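Local coordinates for protein trimethylamine-N-oxide reductase (Haemophilus influenzae, PDB 7L5I) that probably reduces S- or N-oxide substrates such as trimethylamine N-oxide at a molybdenum centre held by two pyranopterin guanosine dinucleotides, at residues 178-183 with 191-196; 344-349 with 367-372. All blocks are in the same frame, centred on the assembly; numbering follows the deposited sequence.

Contact 1. Residues 178-183 with 191-196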
# COMPACT_ATOMS: atom_id res chain seq x y z
N ALA A 178 3.65 -7.80 -7.27
CA ALA A 178 3.67 -8.46 -8.57
C ALA A 178 4.12 -7.52 -9.70
O ALA A 178 5.03 -7.87 -10.46
CB ALA A 178 2.28 -9.04 -8.88
N ALA A 179 3.48 -6.35 -9.82
CA ALA A 179 3.76 -5.46 -10.93
C ALA A 179 5.21 -5.02 -10.95
O ALA A 179 5.81 -4.83 -12.01
CB ALA A 179 2.85 -4.23 -10.88
N GLN A 180 5.80 -4.81 -9.77
CA GLN A 180 7.16 -4.28 -9.76
C GLN A 180 8.20 -5.31 -10.16
O GLN A 180 9.36 -4.93 -10.39
CB GLN A 180 7.50 -3.70 -8.39
CG GLN A 180 7.91 -4.71 -7.33
CD GLN A 180 8.26 -4.02 -6.01
OE1 GLN A 180 9.36 -4.16 -5.47
NE2 GLN A 180 7.30 -3.28 -5.48
N VAL A 181 7.83 -6.58 -10.26
CA VAL A 181 8.74 -7.62 -10.73
C VAL A 181 8.54 -7.90 -12.22
O VAL A 181 9.51 -8.12 -12.94
CB VAL A 181 8.56 -8.91 -9.90
CG1 VAL A 181 9.33 -10.07 -10.51
CG2 VAL A 181 9.04 -8.68 -8.46
N ILE A 182 7.29 -7.88 -12.70
CA ILE A 182 7.08 -8.12 -14.13
C ILE A 182 7.43 -6.89 -14.97
O ILE A 182 7.95 -7.04 -16.09
CB ILE A 182 5.63 -8.63 -14.36
CG1 ILE A 182 5.41 -9.04 -15.82
CG2 ILE A 182 4.57 -7.62 -13.98
CD1 ILE A 182 6.34 -10.10 -16.32
N MET A 183 7.21 -5.68 -14.48
CA MET A 183 7.48 -4.51 -15.32
C MET A 183 8.94 -4.37 -15.72
O MET A 183 9.21 -4.01 -16.88
CB MET A 183 6.96 -3.24 -14.63
CG MET A 183 5.44 -3.10 -14.69
SD MET A 183 4.68 -3.03 -16.35
CE MET A 183 4.04 -4.68 -16.60
N GLU A 191 8.48 1.19 -13.23
CA GLU A 191 7.28 1.76 -13.82
C GLU A 191 6.26 2.25 -12.80
O GLU A 191 5.72 3.35 -12.96
CB GLU A 191 6.63 0.74 -14.79
CG GLU A 191 5.53 1.34 -15.67
CD GLU A 191 6.01 2.43 -16.65
OE1 GLU A 191 7.21 2.42 -17.02
OE2 GLU A 191 5.17 3.27 -17.07
N VAL A 192 5.97 1.46 -11.76
CA VAL A 192 4.86 1.81 -10.86
C VAL A 192 5.18 3.00 -9.96
O VAL A 192 4.23 3.64 -9.45
CB VAL A 192 4.47 0.60 -9.99
CG1 VAL A 192 3.82 -0.47 -10.87
CG2 VAL A 192 5.67 0.02 -9.23
N TYR A 193 6.45 3.32 -9.73
CA TYR A 193 6.83 4.40 -8.82
C TYR A 193 7.57 5.52 -9.55
O TYR A 193 8.46 6.19 -9.00
CB TYR A 193 7.71 3.88 -7.68
CG TYR A 193 7.07 2.79 -6.85
CD1 TYR A 193 5.71 2.82 -6.55
CD2 TYR A 193 7.82 1.73 -6.37
CE1 TYR A 193 5.12 1.81 -5.80
CE2 TYR A 193 7.23 0.71 -5.62
CZ TYR A 193 5.89 0.76 -5.33
OH TYR A 193 5.32 -0.25 -4.58
N GLU A 194 7.17 5.80 -10.77
CA GLU A 194 7.81 6.78 -11.64
C GLU A 194 6.82 7.83 -12.10
O GLU A 194 5.60 7.61 -12.12
CB GLU A 194 8.51 6.04 -12.79
CG GLU A 194 9.64 5.15 -12.20
CD GLU A 194 10.47 4.37 -13.20
OE1 GLU A 194 11.66 4.11 -12.89
OE2 GLU A 194 9.97 3.99 -14.26
N GLN A 195 7.34 9.00 -12.45
CA GLN A 195 6.45 10.09 -12.86
C GLN A 195 5.69 9.73 -14.13
O GLN A 195 6.21 9.04 -15.03
CB GLN A 195 7.27 11.38 -13.06
CG GLN A 195 6.49 12.57 -13.58
CD GLN A 195 5.41 13.05 -12.64
OE1 GLN A 195 4.43 12.36 -12.39
NE2 GLN A 195 5.60 14.26 -12.09
N GLN A 196 4.45 10.19 -14.20
CA GLN A 196 3.52 9.90 -15.28
C GLN A 196 3.48 11.06 -16.27
O GLN A 196 3.90 12.18 -15.98
CB GLN A 196 2.10 9.66 -14.72
CG GLN A 196 2.03 8.76 -13.52
CD GLN A 196 2.16 7.33 -13.93
OE1 GLN A 196 1.17 6.70 -14.33
NE2 GLN A 196 3.38 6.82 -13.89
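The amide of Gln180 meets the phenol end of Tyr193 obliquely, its plane standing 87° from that of the ring. NE2 of Gln180 lies 3.7 Å from Tyr193 OH and 4.0 Å from Tyr193 CE2, a van der Waals neighbourhood and no hydrogen bond. Both groups turn instead to OG1 of Thr176, which bonds to each of them, and Tyr193 OH is also bonded to Asp173. One face of the ring rests on the side chain of its own neighbour: CG2 of Val192 sits over the centre, 3.7 Å above the plane. The same methyl lies 4.2 Å from Gln180 CB, while the other branch, CG1, packs 3.9 Å from Ala179 CB, so that Val192 wedges its fork against the helix.

At the far end of the contact Glu191 CB fits against Met183, 4.0 Å from its CB and equally close to its CG. The Glu191 chain, turned off the helix by its first torsion (chi1 -168°), carries OE1 into a hydrogen bond with Tyr612 OH and a salt bridge with Arg611. Arg611 also pairs with Glu194, a shared cation that would probably temper the two buried or partly buried acids.

The loop after helix 179-187 runs back along it, and residues 191-194 form a type I beta turn there. The Tyr193 side chain lies about 5 Å from the bound oxygen atom, whose pocket includes Ser175, shortly before the helix; this helix-and-turn pairing is thus part of the surroundings of the molybdenum active site.

Contact 2. Residues 344-349 with 367-372; sequences TMLMGG and TLASML
Leu346, on strand 344-348, reaches the helix through a single methyl. Its CD1 lies 4.1 Å from Ala369 CB, 4.2 Å from Leu368 CD2 and 4.2 Å from Leu372 CD1, seated among three residues that lie on one side of helix 359-372. The first torsion sets CG beside the backbone N (chi1 -58°), and the extended second torsion (chi2 178°) then projects CD1 at the helix. Beside the small Ala369 side chain the same methyl also comes near the helix backbone, 4.2 Å from Ala369 N.

Away from this point the fit is looser. The CB of Thr344 also points toward the helix, yet its CG2 stops 5.2 Å from Leu372 CD1. The segment axes run antiparallel, 175° apart, and come no closer than 9.9 Å. The looser side is not a solvent face, since all the touching residues are buried: Leu346 also touches Val210 on strand 208-212, and helix 271-284 covers Leu368 and Leu372.

The side-chain contacts between the two segments are all apolar and lack bonds of fixed direction, which implies that their link rests on shape and exclusion of water; a polar tie between strand end and helix is made elsewhere, by His362 to Gly349 O.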
# COMPACT_ATOMS: atom_id res chain seq x y z
N THR A 344 -6.88 7.91 -25.57
CA THR A 344 -7.25 7.20 -24.36
C THR A 344 -6.04 6.97 -23.47
O THR A 344 -5.00 6.51 -23.94
CB THR A 344 -7.89 5.86 -24.74
OG1 THR A 344 -9.08 6.14 -25.50
CG2 THR A 344 -8.26 5.02 -23.52
N MET A 345 -6.18 7.29 -22.18
CA MET A 345 -5.19 6.97 -21.16
C MET A 345 -5.72 5.86 -20.27
O MET A 345 -6.73 6.04 -19.57
CB MET A 345 -4.84 8.20 -20.32
CG MET A 345 -3.82 7.93 -19.20
SD MET A 345 -2.22 7.31 -19.75
CE MET A 345 -1.48 8.82 -20.33
N LEU A 346 -5.03 4.73 -20.26
CA LEU A 346 -5.37 3.60 -19.39
C LEU A 346 -4.65 3.75 -18.04
O LEU A 346 -3.45 3.54 -17.96
CB LEU A 346 -4.99 2.28 -20.04
CG LEU A 346 -5.62 1.97 -21.39
CD1 LEU A 346 -5.11 0.66 -21.92
CD2 LEU A 346 -7.12 1.91 -21.30
N MET A 347 -5.39 4.09 -16.99
CA MET A 347 -4.83 4.29 -15.65
C MET A 347 -5.03 3.02 -14.82
O MET A 347 -6.12 2.77 -14.29
CB MET A 347 -5.47 5.49 -14.98
CG MET A 347 -5.42 6.76 -15.80
SD MET A 347 -6.09 8.18 -14.92
CE MET A 347 -5.41 9.52 -15.93
N GLY A 348 -3.97 2.24 -14.68
CA GLY A 348 -4.05 1.00 -13.96
C GLY A 348 -3.70 1.16 -12.50
O GLY A 348 -2.55 1.49 -12.18
N GLY A 349 -4.66 0.92 -11.61
CA GLY A 349 -4.41 0.78 -10.20
C GLY A 349 -3.91 -0.61 -9.83
O GLY A 349 -3.70 -1.47 -10.68
N THR A 367 0.23 -4.53 -22.78
CA THR A 367 0.02 -5.15 -24.09
C THR A 367 -1.18 -4.52 -24.80
O THR A 367 -1.12 -4.19 -25.99
CB THR A 367 -0.18 -6.66 -23.90
OG1 THR A 367 1.02 -7.25 -23.38
CG2 THR A 367 -0.55 -7.35 -25.19
N LEU A 368 -2.28 -4.34 -24.08
CA LEU A 368 -3.43 -3.66 -24.66
C LEU A 368 -3.08 -2.24 -25.11
O LEU A 368 -3.43 -1.82 -26.23
CB LEU A 368 -4.58 -3.66 -23.65
CG LEU A 368 -5.85 -2.98 -24.11
CD1 LEU A 368 -6.40 -3.65 -25.38
CD2 LEU A 368 -6.91 -2.99 -23.01
N ALA A 369 -2.39 -1.48 -24.26
CA ALA A 369 -1.98 -0.13 -24.62
C ALA A 369 -1.07 -0.14 -25.85
O ALA A 369 -1.14 0.77 -26.69
CB ALA A 369 -1.26 0.53 -23.43
N SER A 370 -0.23 -1.17 -25.98
CA SER A 370 0.63 -1.30 -27.16
C SER A 370 -0.20 -1.53 -28.41
O SER A 370 0.07 -0.95 -29.46
CB SER A 370 1.61 -2.45 -26.96
OG SER A 370 2.52 -2.15 -25.89
N MET A 371 -1.22 -2.38 -28.31
CA MET A 371 -2.08 -2.62 -29.46
C MET A 371 -2.86 -1.37 -29.87
O MET A 371 -3.12 -1.16 -31.07
CB MET A 371 -3.04 -3.77 -29.15
CG MET A 371 -2.36 -5.08 -28.96
SD MET A 371 -3.43 -6.48 -28.55
CE MET A 371 -4.33 -6.65 -30.10
N LEU A 372 -3.24 -0.53 -28.91
CA LEU A 372 -3.91 0.72 -29.23
C LEU A 372 -2.95 1.71 -29.87
O LEU A 372 -3.37 2.55 -30.67
CB LEU A 372 -4.51 1.32 -27.97
CG LEU A 372 -5.68 0.54 -27.38
CD1 LEU A 372 -6.02 1.07 -26.02
CD2 LEU A 372 -6.85 0.70 -28.31

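Overall arrangement
Both segments of contact 1 precede those of contact 2 in the chain, and all four belong to the molybdopterin oxidoreductase family region. The centres are about 14 Å apart and the nearest atoms about 6 Å, so the two do not meet directly. Helix 359-372 bridges them: its early residues Glu359, His362 and Trp363 pack on residues 178-182, while its later turns make contact 2. There it forms the crossover between strands 344-348 and 381-383, adjacent in the five-stranded parallel sheet. Just past strand 344-348, Gly349 touches one pterin dinucleotide. The shared helix thus connects the sheet and cofactor site with the neighbourhood of the bound oxygen atom.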